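Local coordinates for protein KLLA0C04147p (Kluyveromyces lactis, PDB 5H2A) that probably binds and transfers sterols as an oxysterol-binding protein family member, Osh1, of which this chain is the ankyrin-repeat domain, at residues E44-V47 with R48-F51; W74-K77 with G78-N81. One frame throughout, in Å; residues are numbered along the deposited sequence.

Contact 1. Residues E44-V47 with R48-F51; sequences EPTV and RSVF
Thr46 O takes two donors from the next turn of the same helix, Ser49 OG at 2.7 Å and Val50 N at 3.3 Å, with a weak third bond from Ser49 N. The hydroxyl reaches back because OG stands between its own backbone N and carbonyl carbon (chi1 71°), and it arrives well bent from the carbonyl direction, with a C=O...OG angle of 123°. Without the hydroxyl, as with an alanine at Ser49, Thr46 O would probably lose its shortest bond and Lys12 its weak partner. At the helix start Glu44 is the N-cap: its OE1 takes Val47 N at 3.1 Å and, weakly, Thr46 N, so one carboxylate oxygen caps the first turn. That first full turn is closed by Arg48 N donating to Glu44 O at 2.8 Å. The Arg48 chain is bent at chi3, and Pro45 CA lies over one face of its guanidinium, 3.8 Å from NH1, while NH1 bonds to Asp43 O. Val47 and Val50 face inward: helix 45-51 packs them on Leu15 and Leu19 of helix 12-25 and on Phe39, just beyond helix 28-38.

Contact 2. Residues W74-K77 with G78-N81; sequences WTTK and GSSN
Lys77, Ser79 and Gly78 make the tight turn that follows helix 64-74, with Ser80 closing it. Lys77 O is held twice by Ser80: OG donates over 2.7 Å, in the carbonyl plane and on a lone pair, whereas the backbone N comes from above that plane at 3.1 Å. A chi1 of 56° brings the Ser80 hydroxyl within bonding distance of Lys77 O. One residue earlier, Ser79 N donates to Thr76 O at 2.9 Å, also from above the carbonyl plane; the two successive i to i+3 bonds are those of a short 3-10 turn. Ser79 OG lies 3.4 Å from Trp74 C and is hydrogen-bonded at 2.7 Å to a water that also accepts from Thr76 N, at 2.9 Å. The water thus joins the buried hydroxyl to the backbone that leaves the helix. Gly78 lies at the exposed bend, and the lysine chain leads off to a salt bridge between NZ and Asp119. The turn lies in the loop between helices 64-74 and 98-104; at its root the Trp74 ring meets Phe28 and packs on Leu31, Cys32 and Ile35 of helix 28-38.

How the contacts relate
Both contacts are local and partly buried, but contact 1 starts and builds a helix while contact 2 follows the end of one. Contact 1 lies farther from the chain's centre, about 24 Å between centres against 16 Å. Its buried residues are aliphatic and aromatic (Val47, Val50, Phe51), whereas those of contact 2 include Ser79 beside Trp74, and a water takes part. Serine hydroxyls bond back to a carbonyl three residues earlier in each, within helical turns in 44-51 and in a 3-10 turn in 74-81. The centres are 18 Å apart, but aromatic side chains bridge them: Phe51 CE1 packs 4.0 Å from Trp74 CZ3. Helix 28-38 packs on contact 2 through Trp74, and Phe39, just past its end, on contact 1.

Contact 1. Residues E44-V47 with R48-F51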
loop_
_atom_site.group_PDB
_atom_site.type_symbol
_atom_site.label_atom_id
_atom_site.label_comp_id
_atom_site.label_asym_id
_atom_site.label_seq_id
_atom_site.Cartn_x
_atom_site.Cartn_y
_atom_site.Cartn_z
ATOM N N GLU A 44 0.574 -27.199 -2.305
ATOM C CA GLU A 44 -0.715 -27.677 -2.784
ATOM C C GLU A 44 -1.756 -26.563 -2.616
ATOM O O GLU A 44 -1.808 -25.917 -1.554
ATOM C CB GLU A 44 -1.103 -28.949 -2.015
ATOM C CG GLU A 44 -2.043 -29.902 -2.737
ATOM C CD GLU A 44 -3.509 -29.526 -2.573
ATOM O OE1 GLU A 44 -3.821 -28.718 -1.662
ATOM O OE2 GLU A 44 -4.346 -30.042 -3.350
ATOM N N PRO A 45 -2.557 -26.267 -3.642
ATOM C CA PRO A 45 -3.366 -25.029 -3.590
ATOM C C PRO A 45 -4.384 -24.989 -2.457
ATOM O O PRO A 45 -4.629 -23.910 -1.898
ATOM C CB PRO A 45 -4.043 -24.986 -4.970
ATOM C CG PRO A 45 -3.929 -26.357 -5.521
ATOM C CD PRO A 45 -2.681 -26.963 -4.934
ATOM N N THR A 46 -4.982 -26.124 -2.094
ATOM C CA THR A 46 -5.887 -26.119 -0.945
ATOM C C THR A 46 -5.119 -25.841 0.340
ATOM O O THR A 46 -5.556 -25.028 1.163
ATOM C CB THR A 46 -6.658 -27.441 -0.851
ATOM O OG1 THR A 46 -7.585 -27.520 -1.941
ATOM C CG2 THR A 46 -7.446 -27.528 0.462
ATOM N N VAL A 47 -3.942 -26.455 0.496
ATOM C CA VAL A 47 -3.079 -26.144 1.635
ATOM C C VAL A 47 -2.766 -24.649 1.677
ATOM O O VAL A 47 -2.921 -24.000 2.720
ATOM C CB VAL A 47 -1.788 -26.983 1.587
ATOM C CG1 VAL A 47 -0.818 -26.551 2.698
ATOM C CG2 VAL A 47 -2.111 -28.476 1.713
ATOM N N ARG A 48 -2.299 -24.083 0.550
ATOM C CA ARG A 48 -1.968 -22.657 0.521
ATOM C C ARG A 48 -3.159 -21.803 0.930
ATOM O O ARG A 48 -2.992 -20.772 1.595
ATOM C CB ARG A 48 -1.509 -22.208 -0.880
ATOM C CG ARG A 48 -0.327 -22.932 -1.470
ATOM C CD ARG A 48 0.499 -22.037 -2.438
ATOM N NE ARG A 48 -0.280 -21.399 -3.507
ATOM C CZ ARG A 48 -0.621 -21.985 -4.656
ATOM N NH1 ARG A 48 -0.287 -23.248 -4.900
ATOM N NH2 ARG A 48 -1.310 -21.303 -5.563
ATOM N N SER A 49 -4.363 -22.191 0.508
ATOM C CA SER A 49 -5.534 -21.342 0.740
ATOM C C SER A 49 -5.882 -21.260 2.217
ATOM O O SER A 49 -6.468 -20.264 2.653
ATOM C CB SER A 49 -6.741 -21.856 -0.053
ATOM O OG SER A 49 -7.233 -23.069 0.499
ATOM N N VAL A 50 -5.566 -22.297 2.991
ATOM C CA VAL A 50 -5.736 -22.224 4.443
ATOM C C VAL A 50 -4.548 -21.524 5.087
ATOM O O VAL A 50 -4.715 -20.672 5.965
ATOM C CB VAL A 50 -5.938 -23.633 5.030
ATOM C CG1 VAL A 50 -6.097 -23.566 6.562
ATOM C CG2 VAL A 50 -7.152 -24.320 4.377
ATOM N N PHE A 51 -3.324 -21.894 4.682
ATOM C CA PHE A 51 -2.145 -21.289 5.297
ATOM C C PHE A 51 -2.178 -19.766 5.194
ATOM O O PHE A 51 -1.850 -19.059 6.159
ATOM C CB PHE A 51 -0.857 -21.808 4.655
ATOM C CG PHE A 51 0.380 -21.163 5.233
ATOM C CD1 PHE A 51 0.939 -21.658 6.400
ATOM C CD2 PHE A 51 0.945 -20.046 4.637
ATOM C CE1 PHE A 51 2.047 -21.042 6.976
ATOM C CE2 PHE A 51 2.074 -19.429 5.193
ATOM C CZ PHE A 51 2.625 -19.930 6.363
#

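Contact 2. Residues W74-K77 with G78-N81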
loop_
_atom_site.group_PDB
_atom_site.type_symbol
_atom_site.label_atom_id
_atom_site.label_comp_id
_atom_site.label_asym_id
_atom_site.label_seq_id
_atom_site.Cartn_x
_atom_site.Cartn_y
_atom_site.Cartn_z
ATOM N N TRP A 74 6.723 -14.279 10.557
ATOM C CA TRP A 74 6.293 -14.678 9.224
ATOM C C TRP A 74 5.849 -13.544 8.300
ATOM O O TRP A 74 5.496 -13.828 7.157
ATOM C CB TRP A 74 5.136 -15.680 9.304
ATOM C CG TRP A 74 5.469 -17.028 9.910
ATOM C CD1 TRP A 74 6.689 -17.511 10.257
ATOM C CD2 TRP A 74 4.513 -18.045 10.248
ATOM N NE1 TRP A 74 6.559 -18.797 10.795
ATOM C CE2 TRP A 74 5.225 -19.132 10.799
ATOM C CE3 TRP A 74 3.118 -18.135 10.132
ATOM C CZ2 TRP A 74 4.589 -20.303 11.228
ATOM C CZ3 TRP A 74 2.476 -19.308 10.569
ATOM C CH2 TRP A 74 3.215 -20.371 11.108
ATOM N N THR A 75 5.809 -12.281 8.738
ATOM C CA THR A 75 5.222 -11.249 7.878
ATOM C C THR A 75 6.139 -10.074 7.554
ATOM O O THR A 75 5.700 -9.149 6.856
ATOM C CB THR A 75 3.925 -10.672 8.485
ATOM O OG1 THR A 75 4.243 -9.742 9.534
ATOM C CG2 THR A 75 3.040 -11.770 9.034
ATOM N N THR A 76 7.373 -10.063 8.026
ATOM C CA THR A 76 8.243 -8.940 7.701
ATOM C C THR A 76 8.991 -9.204 6.393
ATOM O O THR A 76 9.059 -10.338 5.908
ATOM C CB THR A 76 9.248 -8.677 8.823
ATOM O OG1 THR A 76 10.213 -9.732 8.837
ATOM C CG2 THR A 76 8.546 -8.613 10.175
ATOM N N LYS A 77 9.566 -8.129 5.827
ATOM C CA LYS A 77 10.308 -8.250 4.571
ATOM C C LYS A 77 11.371 -9.334 4.640
ATOM O O LYS A 77 11.659 -9.986 3.628
ATOM C CB LYS A 77 10.976 -6.917 4.197
ATOM C CG LYS A 77 10.050 -5.915 3.568
ATOM C CD LYS A 77 9.600 -6.433 2.211
ATOM C CE LYS A 77 8.423 -5.609 1.683
ATOM N NZ LYS A 77 8.246 -4.395 2.561
ATOM N N GLY A 78 11.957 -9.542 5.821
ATOM C CA GLY A 78 13.006 -10.537 5.989
ATOM C C GLY A 78 12.576 -11.974 5.756
ATOM O O GLY A 78 13.432 -12.838 5.530
ATOM N N SER A 79 11.278 -12.268 5.823
ATOM C CA SER A 79 10.818 -13.613 5.497
ATOM C C SER A 79 10.078 -13.678 4.164
ATOM O O SER A 79 9.552 -14.741 3.821
ATOM C CB SER A 79 9.951 -14.184 6.626
ATOM O OG SER A 79 9.078 -13.224 7.179
ATOM N N SER A 80 10.074 -12.592 3.376
ATOM C CA SER A 80 9.251 -12.546 2.167
ATOM C C SER A 80 9.647 -13.599 1.133
ATOM O O SER A 80 8.842 -13.918 0.247
ATOM C CB SER A 80 9.314 -11.150 1.532
ATOM O OG SER A 80 10.649 -10.782 1.257
ATOM N N ASN A 81 10.857 -14.145 1.221
ATOM C CA ASN A 81 11.296 -15.189 0.310
ATOM C C ASN A 81 11.220 -16.583 0.933
ATOM O O ASN A 81 11.704 -17.547 0.328
ATOM C CB ASN A 81 12.719 -14.892 -0.177
ATOM C CG ASN A 81 12.779 -13.657 -1.071
ATOM O OD1 ASN A 81 11.850 -13.393 -1.835
ATOM N ND2 ASN A 81 13.862 -12.891 -0.967
HETATM O O HOH W 1 8.967 -12.009 9.542
#